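Local structure of beta-alanyl-CoA:ammonia lyase 2 (Clostridium propionicum, 4MTU) at residues Leu40-Asp45 and Phe137-His142; Gln32-Val36 and Glu70-Trp74; Lys5-His9 and Asp35-Leu40. The protein probably acts as a hot dog fold lyase on beta-alanyl-CoA, releasing ammonia, and binds a zinc ion. All coordinates share one frame; numbering follows the deposited sequence. Where two conformers were deposited one is given.

Interaction 1: residues Leu40-Asp45 and Phe137-His142. With ZN (zinc ion), chain B.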
ATOM      1  N   LEU A  40     -16.365  16.989  -6.496  1.00 10.70           N
ATOM      2  CA  LEU A  40     -17.041  18.258  -6.687  1.00 10.90           C
ATOM      3  C   LEU A  40     -16.699  18.903  -8.068  1.00 10.81           C
ATOM      4  O   LEU A  40     -17.584  19.455  -8.707  1.00 11.81           O
ATOM      5  CB  LEU A  40     -16.698  19.245  -5.581  1.00 11.48           C
ATOM      6  CG  LEU A  40     -17.217  18.902  -4.174  1.00 12.63           C
ATOM      7  CD1 LEU A  40     -16.536  19.756  -3.133  1.00 13.46           C
ATOM      8  CD2 LEU A  40     -18.713  19.112  -4.107  1.00 13.28           C
ATOM      9  N   MET A  41     -15.449  18.806  -8.455  1.00 10.93           N
ATOM     10  CA  MET A  41     -15.021  19.401  -9.706  1.00 11.27           C
ATOM     11  C   MET A  41     -15.575  18.622 -10.898  1.00 11.00           C
ATOM     12  O   MET A  41     -15.960  19.234 -11.936  1.00 11.95           O
ATOM     13  CB  MET A  41     -13.490  19.510  -9.743  1.00 11.63           C
ATOM     14  CG  MET A  41     -12.937  20.483  -8.733  1.00 12.62           C
ATOM     15  SD  MET A  41     -13.562  22.177  -8.871  1.00 13.47           S
ATOM     16  CE  MET A  41     -14.848  22.200  -7.633  1.00 14.26           C
ATOM     17  N   VAL A  42     -15.622  17.318 -10.802  1.00 11.00           N
ATOM     18  CA  VAL A  42     -16.265  16.519 -11.834  1.00 10.84           C
ATOM     19  C   VAL A  42     -17.700  16.996 -12.032  1.00 10.92           C
ATOM     20  O   VAL A  42     -18.185  17.170 -13.160  1.00 11.74           O
ATOM     21  CB  VAL A  42     -16.207  15.001 -11.472  1.00 11.58           C
ATOM     22  CG1 VAL A  42     -17.063  14.194 -12.460  1.00 12.21           C
ATOM     23  CG2 VAL A  42     -14.749  14.527 -11.456  1.00 12.54           C
ATOM     24  N   TYR A  43     -18.403  17.175 -10.923  1.00 11.23           N
ATOM     25  CA  TYR A  43     -19.806  17.576 -11.009  1.00 11.71           C
ATOM     26  C   TYR A  43     -20.038  19.004 -11.510  1.00 12.24           C
ATOM     27  O   TYR A  43     -20.988  19.258 -12.229  1.00 12.93           O
ATOM     28  CB  TYR A  43     -20.501  17.384  -9.656  1.00 12.16           C
ATOM     29  CG  TYR A  43     -20.572  15.962  -9.182  1.00 12.14           C
ATOM     30  CD1 TYR A  43     -20.506  14.866 -10.035  1.00 13.49           C
ATOM     31  CD2 TYR A  43     -20.708  15.676  -7.819  1.00 12.42           C
ATOM     32  CE1 TYR A  43     -20.557  13.573  -9.587  1.00 13.33           C
ATOM     33  CE2 TYR A  43     -20.763  14.381  -7.382  1.00 12.89           C
ATOM     34  CZ  TYR A  43     -20.695  13.320  -8.237  1.00 13.16           C
ATOM     35  OH  TYR A  43     -20.713  12.020  -7.793  1.00 14.97           O
ATOM     36  N   VAL A  44     -19.169  19.930 -11.118  1.00 11.44           N
ATOM     37  CA  VAL A  44     -19.410  21.337 -11.474  1.00 12.07           C
ATOM     38  C   VAL A  44     -18.954  21.654 -12.889  1.00 11.78           C
ATOM     39  O   VAL A  44     -19.534  22.536 -13.541  1.00 13.16           O
ATOM     40  CB  VAL A  44     -18.785  22.308 -10.432  1.00 12.93           C
ATOM     41  CG1 VAL A  44     -17.314  22.452 -10.591  1.00 13.43           C
ATOM     42  CG2 VAL A  44     -19.541  23.636 -10.510  1.00 14.82           C
ATOM     43  N   ASP A  45     -17.906  20.990 -13.387  1.00 11.90           N
ATOM     44  CA  ASP A  45     -17.336  21.359 -14.698  1.00 11.52           C
ATOM     45  C   ASP A  45     -16.703  20.199 -15.449  1.00 11.56           C
ATOM     46  O   ASP A  45     -16.043  20.453 -16.475  1.00 12.19           O
ATOM     47  CB  ASP A  45     -16.467  22.584 -14.627  1.00 12.22           C
ATOM     48  CG  ASP A  45     -17.148  23.895 -14.908  1.00 12.70           C
ATOM     49  OD1 ASP A  45     -16.996  24.879 -14.165  1.00 14.68           O
ATOM     50  OD2 ASP A  45     -17.931  23.970 -15.911  1.00 13.90           O
ATOM     51  N   PHE A 137     -25.912  20.582  -9.688  1.00 15.73           N
ATOM     52  CA  PHE A 137     -24.944  21.639 -10.045  1.00 15.65           C
ATOM     53  C   PHE A 137     -25.395  22.446 -11.244  1.00 16.38           C
ATOM     54  O   PHE A 137     -24.623  23.283 -11.729  1.00 16.96           O
ATOM     55  CB  PHE A 137     -23.545  21.060 -10.288  1.00 15.53           C
ATOM     56  CG  PHE A 137     -22.948  20.463  -9.017  1.00 15.34           C
ATOM     57  CD1 PHE A 137     -23.348  19.227  -8.527  1.00 16.87           C
ATOM     58  CD2 PHE A 137     -21.994  21.137  -8.265  1.00 16.60           C
ATOM     59  CE1 PHE A 137     -22.833  18.695  -7.336  1.00 16.50           C
ATOM     60  CE2 PHE A 137     -21.441  20.635  -7.107  1.00 17.60           C
ATOM     61  CZ  PHE A 137     -21.892  19.431  -6.619  1.00 16.73           C
ATOM     62  N   LYS A 138     -26.604  22.231 -11.721  1.00 17.82           N
ATOM     63  CA  LYS A 138     -27.053  22.817 -12.982  1.00 22.07           C
ATOM     64  C   LYS A 138     -27.050  24.319 -12.914  1.00 24.12           C
ATOM     65  O   LYS A 138     -26.918  24.983 -13.942  1.00 29.09           O
ATOM     66  CB  LYS A 138     -28.458  22.311 -13.361  1.00 23.96           C
ATOM     67  CG  LYS A 138     -29.622  22.722 -12.506  1.00 28.73           C
ATOM     68  N   ASP A 139     -27.197  24.920 -11.754  1.00 24.35           N
ATOM     69  CA  ASP A 139     -27.228  26.395 -11.815  1.00 30.05           C
ATOM     70  C   ASP A 139     -25.914  26.984 -11.342  1.00 28.50           C
ATOM     71  O   ASP A 139     -25.922  28.175 -11.002  1.00 30.11           O
ATOM     72  CB  ASP A 139     -28.454  26.767 -10.990  1.00 35.22           C
ATOM     73  CG  ASP A 139     -29.720  26.372 -11.771  1.00 41.15           C
ATOM     74  OD1 ASP A 139     -29.795  26.740 -12.973  1.00 43.32           O
ATOM     75  OD2 ASP A 139     -30.645  25.675 -11.285  1.00 44.90           O
ATOM     76  N   ALA A 140     -24.910  26.119 -11.375  0.58 23.98           N
ATOM     77  CA  ALA A 140     -23.603  26.706 -11.213  0.58 21.80           C
ATOM     78  C   ALA A 140     -23.470  27.753 -12.318  0.58 22.74           C
ATOM     79  O   ALA A 140     -23.577  27.734 -13.519  0.58 22.68           O
ATOM     80  CB  ALA A 140     -22.484  25.702 -11.321  0.58 21.20           C
ATOM     81  N   LYS A 141     -23.105  28.913 -11.888  1.00 21.43           N
ATOM     82  CA  LYS A 141     -22.747  30.015 -12.734  1.00 23.36           C
ATOM     83  C   LYS A 141     -21.410  30.641 -12.337  1.00 21.65           C
ATOM     84  O   LYS A 141     -21.102  30.693 -11.125  1.00 25.55           O
ATOM     85  CB  LYS A 141     -23.865  31.082 -12.658  1.00 28.96           C
ATOM     86  CG  LYS A 141     -25.034  30.662 -13.519  1.00 36.07           C
ATOM     87  N   HIS A 142     -20.647  31.123 -13.284  1.00 19.36           N
ATOM     88  CA  HIS A 142     -19.356  31.776 -13.035  1.00 19.85           C
ATOM     89  C   HIS A 142     -19.500  33.268 -12.948  1.00 20.73           C
ATOM     90  O   HIS A 142     -20.520  33.797 -13.373  1.00 24.82           O
ATOM     91  CB  HIS A 142     -18.399  31.411 -14.136  1.00 19.60           C
ATOM     92  CG  HIS A 142     -18.120  29.940 -14.222  1.00 17.65           C
ATOM     93  ND1 HIS A 142     -16.986  29.358 -13.700  1.00 16.71           N
ATOM     94  CD2 HIS A 142     -18.830  28.908 -14.751  1.00 18.32           C
ATOM     95  CE1 HIS A 142     -17.039  28.049 -13.936  1.00 15.83           C
ATOM     96  NE2 HIS A 142     -18.144  27.740 -14.577  1.00 16.75           N
TER
HETATM   97 ZN    ZN B 201     -18.554  25.976 -15.495  1.00 14.86          ZN
HETATM   98  O   HOH W   1     -20.038  25.215 -14.120  1.00 16.13           O
HETATM   99  O   HOH W   2     -20.215  26.236 -16.750  1.00 16.87           O
HETATM  100  O   HOH W   3     -17.379  26.616 -17.126  1.00 17.22           O

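Interaction 2: residues Gln32-Val36 and Glu70-Trp74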
ATOM      1  N   GLN A  32      -8.170  12.343   1.729  1.00 10.33           N
ATOM      2  CA  GLN A  32      -9.574  12.147   1.420  1.00 10.23           C
ATOM      3  C   GLN A  32     -10.235  13.433   0.924  1.00 10.40           C
ATOM      4  O   GLN A  32     -11.041  13.375  -0.018  1.00 10.66           O
ATOM      5  CB  GLN A  32     -10.362  11.571   2.628  1.00 10.68           C
ATOM      6  CG  GLN A  32     -11.558  10.817   2.156  1.00 11.58           C
ATOM      7  CD  GLN A  32     -11.205   9.606   1.345  1.00 11.12           C
ATOM      8  OE1 GLN A  32     -10.238   8.887   1.678  1.00 11.87           O
ATOM      9  NE2 GLN A  32     -11.924   9.341   0.295  1.00 12.23           N
ATOM     10  N   TRP A  33      -9.904  14.568   1.521  1.00 10.47           N
ATOM     11  CA  TRP A  33     -10.464  15.852   1.031  1.00 10.53           C
ATOM     12  C   TRP A  33     -10.029  16.105  -0.418  1.00 10.48           C
ATOM     13  O   TRP A  33     -10.823  16.691  -1.170  1.00 11.05           O
ATOM     14  CB  TRP A  33     -10.017  16.964   1.926  1.00 10.77           C
ATOM     15  CG  TRP A  33     -10.715  17.013   3.268  1.00 10.47           C
ATOM     16  CD1 TRP A  33     -11.923  16.481   3.594  1.00 10.90           C
ATOM     17  CD2 TRP A  33     -10.223  17.683   4.435  1.00 10.71           C
ATOM     18  NE1 TRP A  33     -12.235  16.766   4.916  1.00 11.38           N
ATOM     19  CE2 TRP A  33     -11.180  17.513   5.442  1.00 11.19           C
ATOM     20  CE3 TRP A  33      -9.036  18.366   4.715  1.00 11.65           C
ATOM     21  CZ2 TRP A  33     -11.029  18.061   6.742  1.00 11.58           C
ATOM     22  CZ3 TRP A  33      -8.871  18.884   5.968  1.00 12.33           C
ATOM     23  CH2 TRP A  33      -9.854  18.726   6.980  1.00 12.02           C
ATOM     24  N   GLY A  34      -8.839  15.675  -0.818  1.00 10.74           N
ATOM     25  CA  GLY A  34      -8.466  15.819  -2.210  1.00 10.59           C
ATOM     26  C   GLY A  34      -9.446  15.076  -3.124  1.00 10.72           C
ATOM     27  O   GLY A  34      -9.838  15.589  -4.183  1.00 11.66           O
ATOM     28  N   ASP A  35      -9.838  13.866  -2.719  1.00 10.38           N
ATOM     29  CA  ASP A  35     -10.776  13.068  -3.521  1.00 10.52           C
ATOM     30  C   ASP A  35     -12.197  13.637  -3.481  1.00 10.03           C
ATOM     31  O   ASP A  35     -12.916  13.594  -4.473  1.00 10.58           O
ATOM     32  CB  ASP A  35     -10.753  11.630  -3.086  1.00 11.40           C
ATOM     33  CG  ASP A  35      -9.482  10.871  -3.347  1.00 13.41           C
ATOM     34  OD1 ASP A  35      -8.563  11.454  -4.017  1.00 14.89           O
ATOM     35  OD2 ASP A  35      -9.428   9.690  -2.900  1.00 15.41           O
ATOM     36  N   VAL A  36     -12.610  14.203  -2.327  1.00 10.12           N
ATOM     37  CA  VAL A  36     -13.890  14.895  -2.235  1.00 10.37           C
ATOM     38  C   VAL A  36     -13.905  16.091  -3.189  1.00 10.36           C
ATOM     39  O   VAL A  36     -14.859  16.325  -3.930  1.00 11.20           O
ATOM     40  CB  VAL A  36     -14.167  15.350  -0.769  1.00 10.96           C
ATOM     41  CG1 VAL A  36     -15.402  16.215  -0.695  1.00 12.39           C
ATOM     42  CG2 VAL A  36     -14.337  14.132   0.135  1.00 11.51           C
ATOM     43  N   GLU A  70     -16.268  10.055   8.162  1.00 10.99           N
ATOM     44  CA  GLU A  70     -16.932  10.744   7.074  1.00 12.52           C
ATOM     45  C   GLU A  70     -16.172  12.027   6.735  1.00 12.99           C
ATOM     46  O   GLU A  70     -15.595  12.712   7.609  1.00 15.95           O
ATOM     47  CB  GLU A  70     -18.328  11.128   7.380  1.00 14.69           C
ATOM     48  CG  GLU A  70     -19.209  10.026   7.495  1.00 16.20           C
ATOM     49  CD  GLU A  70     -20.691  10.324   7.277  1.00 18.31           C
ATOM     50  OE1 GLU A  70     -21.426   9.390   7.025  1.00 20.13           O
ATOM     51  OE2 GLU A  70     -21.130  11.508   7.404  1.00 20.73           O
ATOM     52  N   TYR A  71     -16.153  12.368   5.459  1.00 12.30           N
ATOM     53  CA  TYR A  71     -15.420  13.499   4.944  1.00 12.56           C
ATOM     54  C   TYR A  71     -16.412  14.258   4.052  1.00 12.74           C
ATOM     55  O   TYR A  71     -16.845  13.719   3.056  1.00 15.36           O
ATOM     56  CB  TYR A  71     -14.186  13.087   4.169  1.00 12.78           C
ATOM     57  CG  TYR A  71     -13.302  12.157   4.962  1.00 11.79           C
ATOM     58  CD1 TYR A  71     -12.215  12.649   5.670  1.00 11.80           C
ATOM     59  CD2 TYR A  71     -13.528  10.804   5.008  1.00 11.56           C
ATOM     60  CE1 TYR A  71     -11.390  11.796   6.398  1.00 12.11           C
ATOM     61  CE2 TYR A  71     -12.707   9.948   5.735  1.00 11.68           C
ATOM     62  CZ  TYR A  71     -11.640  10.437   6.428  1.00 11.81           C
ATOM     63  OH  TYR A  71     -10.861   9.552   7.119  1.00 12.92           O
ATOM     64  N   HIS A  72     -16.753  15.461   4.475  1.00 12.09           N
ATOM     65  CA  HIS A  72     -17.741  16.278   3.771  1.00 12.31           C
ATOM     66  C   HIS A  72     -17.030  17.407   3.025  1.00 11.84           C
ATOM     67  O   HIS A  72     -16.045  17.987   3.511  1.00 12.75           O
ATOM     68  CB  HIS A  72     -18.707  16.922   4.783  1.00 13.79           C
ATOM     69  CG  HIS A  72     -19.484  15.917   5.586  1.00 15.22           C
ATOM     70  ND1 HIS A  72     -20.566  16.334   6.304  1.00 17.72           N
ATOM     71  CD2 HIS A  72     -19.307  14.622   5.801  1.00 18.63           C
ATOM     72  CE1 HIS A  72     -21.058  15.234   6.913  1.00 17.52           C
ATOM     73  NE2 HIS A  72     -20.292  14.187   6.632  1.00 17.77           N
ATOM     74  N   GLY A  73     -17.523  17.745   1.821  1.00 11.67           N
ATOM     75  CA  GLY A  73     -17.039  18.896   1.136  1.00 11.77           C
ATOM     76  C   GLY A  73     -18.124  19.518   0.289  1.00 11.67           C
ATOM     77  O   GLY A  73     -19.049  18.843  -0.180  1.00 12.59           O
ATOM     78  N   TRP A  74     -17.977  20.830   0.074  1.00 12.06           N
ATOM     79  CA  TRP A  74     -18.942  21.522  -0.808  1.00 12.27           C
ATOM     80  C   TRP A  74     -18.229  22.749  -1.394  1.00 12.50           C
ATOM     81  O   TRP A  74     -17.262  23.274  -0.877  1.00 13.31           O
ATOM     82  CB  TRP A  74     -20.195  21.912  -0.046  1.00 13.80           C
ATOM     83  CG  TRP A  74     -20.024  22.816   1.115  1.00 14.65           C
ATOM     84  CD1 TRP A  74     -20.128  24.180   1.073  1.00 16.14           C
ATOM     85  CD2 TRP A  74     -19.700  22.455   2.464  1.00 15.31           C
ATOM     86  NE1 TRP A  74     -19.904  24.664   2.330  1.00 18.90           N
ATOM     87  CE2 TRP A  74     -19.634  23.651   3.207  1.00 18.53           C
ATOM     88  CE3 TRP A  74     -19.450  21.256   3.113  1.00 16.94           C
ATOM     89  CZ2 TRP A  74     -19.340  23.647   4.592  1.00 20.14           C
ATOM     90  CZ3 TRP A  74     -19.174  21.260   4.447  1.00 19.56           C
ATOM     91  CH2 TRP A  74     -19.109  22.424   5.198  1.00 21.99           C
TER

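Interaction 3: residues Lys5-His9 and Asp35-Leu40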
ATOM      1  N   LYS A   5     -23.671  18.833  -1.172  1.00 14.64           N
ATOM      2  CA  LYS A   5     -22.552  18.409  -0.354  1.00 14.85           C
ATOM      3  C   LYS A   5     -22.157  17.006  -0.783  1.00 15.29           C
ATOM      4  O   LYS A   5     -23.012  16.144  -0.908  1.00 19.47           O
ATOM      5  CB  LYS A   5     -22.956  18.510   1.111  1.00 18.23           C
ATOM      6  CG  LYS A   5     -21.895  18.210   2.137  1.00 24.60           C
ATOM      7  CD  LYS A   5     -22.405  18.466   3.580  1.00 27.93           C
ATOM      8  CE  LYS A   5     -22.789  19.898   3.890  1.00 31.35           C
ATOM      9  NZ  LYS A   5     -23.073  20.255   5.343  1.00 34.86           N
ATOM     10  N   VAL A   6     -20.884  16.736  -0.950  1.00 13.01           N
ATOM     11  CA  VAL A   6     -20.349  15.414  -1.216  1.00 12.99           C
ATOM     12  C   VAL A   6     -19.858  14.852   0.131  1.00 12.14           C
ATOM     13  O   VAL A   6     -19.204  15.512   0.914  1.00 13.00           O
ATOM     14  CB  VAL A   6     -19.230  15.465  -2.216  1.00 13.22           C
ATOM     15  CG1 VAL A   6     -18.419  14.189  -2.259  1.00 14.74           C
ATOM     16  CG2 VAL A   6     -19.831  15.776  -3.608  1.00 16.76           C
ATOM     17  N   VAL A   7     -20.211  13.581   0.359  1.00 12.36           N
ATOM     18  CA  VAL A   7     -19.863  12.874   1.599  1.00 12.28           C
ATOM     19  C   VAL A   7     -19.141  11.581   1.255  1.00 12.15           C
ATOM     20  O   VAL A   7     -19.705  10.702   0.627  1.00 15.24           O
ATOM     21  CB  VAL A   7     -21.105  12.576   2.417  1.00 15.04           C
ATOM     22  CG1 VAL A   7     -20.810  11.737   3.661  1.00 17.26           C
ATOM     23  CG2 VAL A   7     -21.837  13.854   2.819  1.00 18.49           C
ATOM     24  N   HIS A   8     -17.859  11.503   1.582  1.00 10.74           N
ATOM     25  CA  HIS A   8     -17.140  10.249   1.560  1.00 10.52           C
ATOM     26  C   HIS A   8     -17.267   9.600   2.947  1.00 10.30           C
ATOM     27  O   HIS A   8     -17.398  10.302   3.950  1.00 11.47           O
ATOM     28  CB  HIS A   8     -15.683  10.457   1.148  1.00 10.77           C
ATOM     29  CG  HIS A   8     -15.489  10.801  -0.280  1.00 10.58           C
ATOM     30  ND1 HIS A   8     -14.263  10.700  -0.907  1.00 11.29           N
ATOM     31  CD2 HIS A   8     -16.403  11.279  -1.177  1.00 11.55           C
ATOM     32  CE1 HIS A   8     -14.449  11.066  -2.155  1.00 11.51           C
ATOM     33  NE2 HIS A   8     -15.720  11.448  -2.375  1.00 11.89           N
ATOM     34  N   HIS A   9     -17.186   8.286   2.976  0.74  9.99           N
ATOM     35  CA  HIS A   9     -17.376   7.539   4.202  0.74 10.67           C
ATOM     36  C   HIS A   9     -16.631   6.249   4.039  0.74 10.42           C
ATOM     37  O   HIS A   9     -16.850   5.521   3.069  0.74  9.90           O
ATOM     38  CB  HIS A   9     -18.891   7.388   4.440  0.74 11.41           C
ATOM     39  CG  HIS A   9     -19.310   6.590   5.652  0.74 11.42           C
ATOM     40  ND1 HIS A   9     -20.228   7.044   6.550  0.74 12.71           N
ATOM     41  CD2 HIS A   9     -18.972   5.387   6.106  0.74 12.64           C
ATOM     42  CE1 HIS A   9     -20.416   6.079   7.516  0.74 13.31           C
ATOM     43  NE2 HIS A   9     -19.641   5.041   7.232  0.74 12.72           N
ATOM     44  N   ASP A  35      -9.838  13.866  -2.719  1.00 10.38           N
ATOM     45  CA  ASP A  35     -10.776  13.068  -3.521  1.00 10.52           C
ATOM     46  C   ASP A  35     -12.197  13.637  -3.481  1.00 10.03           C
ATOM     47  O   ASP A  35     -12.916  13.594  -4.473  1.00 10.58           O
ATOM     48  CB  ASP A  35     -10.753  11.630  -3.086  1.00 11.40           C
ATOM     49  CG  ASP A  35      -9.482  10.871  -3.347  1.00 13.41           C
ATOM     50  OD1 ASP A  35      -8.563  11.454  -4.017  1.00 14.89           O
ATOM     51  OD2 ASP A  35      -9.428   9.690  -2.900  1.00 15.41           O
ATOM     52  N   VAL A  36     -12.610  14.203  -2.327  1.00 10.12           N
ATOM     53  CA  VAL A  36     -13.890  14.895  -2.235  1.00 10.37           C
ATOM     54  C   VAL A  36     -13.905  16.091  -3.189  1.00 10.36           C
ATOM     55  O   VAL A  36     -14.859  16.325  -3.930  1.00 11.20           O
ATOM     56  CB  VAL A  36     -14.167  15.350  -0.769  1.00 10.96           C
ATOM     57  CG1 VAL A  36     -15.402  16.215  -0.695  1.00 12.39           C
ATOM     58  CG2 VAL A  36     -14.337  14.132   0.135  1.00 11.51           C
ATOM     59  N   GLY A  37     -12.832  16.884  -3.136  1.00 10.65           N
ATOM     60  CA  GLY A  37     -12.709  18.034  -4.031  1.00 10.93           C
ATOM     61  C   GLY A  37     -12.764  17.600  -5.508  1.00 10.69           C
ATOM     62  O   GLY A  37     -13.421  18.264  -6.327  1.00 11.10           O
ATOM     63  N   THR A  38     -12.074  16.521  -5.840  1.00 10.53           N
ATOM     64  CA  THR A  38     -12.105  16.028  -7.215  1.00 10.65           C
ATOM     65  C   THR A  38     -13.551  15.752  -7.616  1.00 10.36           C
ATOM     66  O   THR A  38     -13.995  16.111  -8.709  1.00 10.98           O
ATOM     67  CB  THR A  38     -11.256  14.750  -7.336  1.00 11.06           C
ATOM     68  OG1 THR A  38      -9.884  15.068  -7.019  1.00 12.97           O
ATOM     69  CG2 THR A  38     -11.308  14.197  -8.750  1.00 11.36           C
ATOM     70  N   GLU A  39     -14.315  15.060  -6.747  1.00 10.62           N
ATOM     71  CA  GLU A  39     -15.689  14.703  -7.084  1.00 10.64           C
ATOM     72  C   GLU A  39     -16.513  15.971  -7.342  1.00 10.72           C
ATOM     73  O   GLU A  39     -17.308  16.048  -8.306  1.00 10.99           O
ATOM     74  CB  GLU A  39     -16.301  13.864  -5.960  1.00 10.83           C
ATOM     75  CG  GLU A  39     -17.563  13.156  -6.402  1.00 11.70           C
ATOM     76  CD  GLU A  39     -18.166  12.210  -5.388  1.00 11.77           C
ATOM     77  OE1 GLU A  39     -17.487  11.764  -4.468  1.00 11.93           O
ATOM     78  OE2 GLU A  39     -19.371  11.855  -5.572  1.00 13.89           O
ATOM     79  N   LEU A  40     -16.365  16.989  -6.496  1.00 10.70           N
ATOM     80  CA  LEU A  40     -17.041  18.258  -6.687  1.00 10.90           C
ATOM     81  C   LEU A  40     -16.699  18.903  -8.068  1.00 10.81           C
ATOM     82  O   LEU A  40     -17.584  19.455  -8.707  1.00 11.81           O
ATOM     83  CB  LEU A  40     -16.698  19.245  -5.581  1.00 11.48           C
ATOM     84  CG  LEU A  40     -17.217  18.902  -4.174  1.00 12.63           C
ATOM     85  CD1 LEU A  40     -16.536  19.756  -3.133  1.00 13.46           C
ATOM     86  CD2 LEU A  40     -18.713  19.112  -4.107  1.00 13.28           C
TER

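Interaction 1: residues Leu40-Asp45 and Phe137-His142
The Phe137 ring carries Tyr43 CB over one face, offset toward the rim, and Leu40 CD2 at its edge. Tyr43 CB lies 3.7 Å from the centroid of the Phe137 ring, 18° off the normal, a CH-pi contact. The two aromatic rings themselves meet obliquely, with planes at 47°. At the edge of the His142 ring, near its plane, stands Asp45 OD1.

Val44 packs beside Phe137 and the type I turn from Phe137 to Ala140. Val44 CG2 points opposite to its own backbone N, which turns it to Ala140 CB at 3.7 Å.

Asp45 and His142 converge on the same zinc ion. Asp45 is bidentate, with OD1 at 2.3 Å and OD2 at 2.1 Å from the zinc ion. His142 NE2 is 2.0 Å from the same zinc ion. Three waters bring the donor atoms to six, and water 1 also donates to Val44 O. Tyr83 OH hydrogen-bonds to Asp45 OD1, while Gly79 O pairs with His142 ND1.

Asp45 OD1 and His142 NE2 are held close by the shared metal, not by a hydrogen bond. Zinc thus ties the C-terminal loop to the helix, and its waters, commonly exchangeable, may give way to another ligand.

Interaction 2: residues Gln32-Val36 and Glu70-Trp74
Helix 32-36 runs over strand 70-74 at 42° to it, with the two axes 8.3 Å apart at their closest. Trp33 lies nearest Tyr71 along the backbone, and Val36 nearest Gly73.

Tyr71 is the centre of the contact. Gln32 lays its aliphatic part over one face of the Tyr71 ring. Gln32 CG sits 3.7 Å from the ring centroid of Tyr71, 21° off the normal, a CH-pi contact. CG is swung anti to the backbone N of Gln32 (chi1 -154°), and the chain then bends at chi2. The amide end is gripped by other partners. Arg28 bonds to Gln32 OE1, and Gln32 NE2 reaches His8 ND1.

Trp33 touches Tyr71 with the five-membered side of its indole. Trp33 CD1 is 4.1 Å from Tyr71 CB. Trp33 NE1 lies near the edge of the Tyr71 ring, but its hydrogen bond goes to Glu88 O on the strand 82-95.

Val36 splits its two methyls along the strand. CG2 packs near the carbonyl oxygen of Tyr71. Gly73 presents only backbone here, and Val36 CG1 packs directly on it, 3.6 Å from Gly73 N.

His72 and Glu70 point to the other side of the strand. His72 NE2 donates a nearly straight hydrogen bond to Glu70 OE2 at 2.9 Å.

A long central helix packed against one face of a curved antiparallel sheet is the hallmark of the hot dog fold.

Interaction 3: residues Lys5-His9 and Asp35-Leu40
In the hot dog fold the sheet wraps round a central helix, and this contact joins that helix to strand 4-11, an outermost strand of the sheet within the chain. The strand runs roughly against the helix, at 142° between their directions. The axes come within 8.8 Å. Val6 and His8 both point to the helix.

His8 makes the polar link. His8 NE2 donates to Glu39 OE1 at 2.8 Å, with an N-H...O angle of 148°. The oxygen lies close to the ring plane of His8 and is met nearly along its C-O axis. Glu39 reaches it with its CG swung to the far side of CB from the backbone N (chi1 -165°), the rest of the chain extended. The other oxygen, Glu39 OE2, bonds to Tyr43 OH. With ND1 already taken by Gln32, both ring nitrogens of His8 have partners, which should fix the rotation of the ring.

One face of the His8 ring is covered by Val36. Its CG2 stands 3.5 Å from the ring centroid of His8, over the centre, as a CH-pi contact.

Val6 packs against Val36, Glu39 and Leu40 of the helix. Val6 CG1 lies 4.0 Å from Val36 CG1 and also comes close to the carboxylate of Glu39. Val6 CG2 meets Leu40 CD2 at 3.6 Å.

The buried carboxylate of Glu39 has a further partner across the subunit interface, since OE1 also bonds to His9 NE2 of the second subunit. The His8 ring meets the ring of that same His9. Asp35 OD1 bonds to His18 NE2 of the third subunit. Within the chain, strand 68-78 lies beside strand 4-11 and pairs its backbone with Val6 and His8, while strand 82-95 touches Val36 and Leu40.

All three contacts use helix 27-45. Interactions 2 and 3 almost coincide, with centres 4 Å apart. They share Asp35 and Val36, and they reach the neighbouring strands 68-78 and 4-11 of one sheet. Tyr71 N and His8 O probably form a hydrogen bond between them. Interaction 1 lies toward the C-terminal part of helix 27-45, about 16 Å from interaction 2 and 13 Å from interaction 3, centre to centre. It shares Leu40 with interaction 3. Along the chain, interaction 3 closes before interaction 1 opens, and the segments of interactions 1 and 2 alternate. One helix thus connects the sheet core to the zinc site, and all three contacts touch the second subunit.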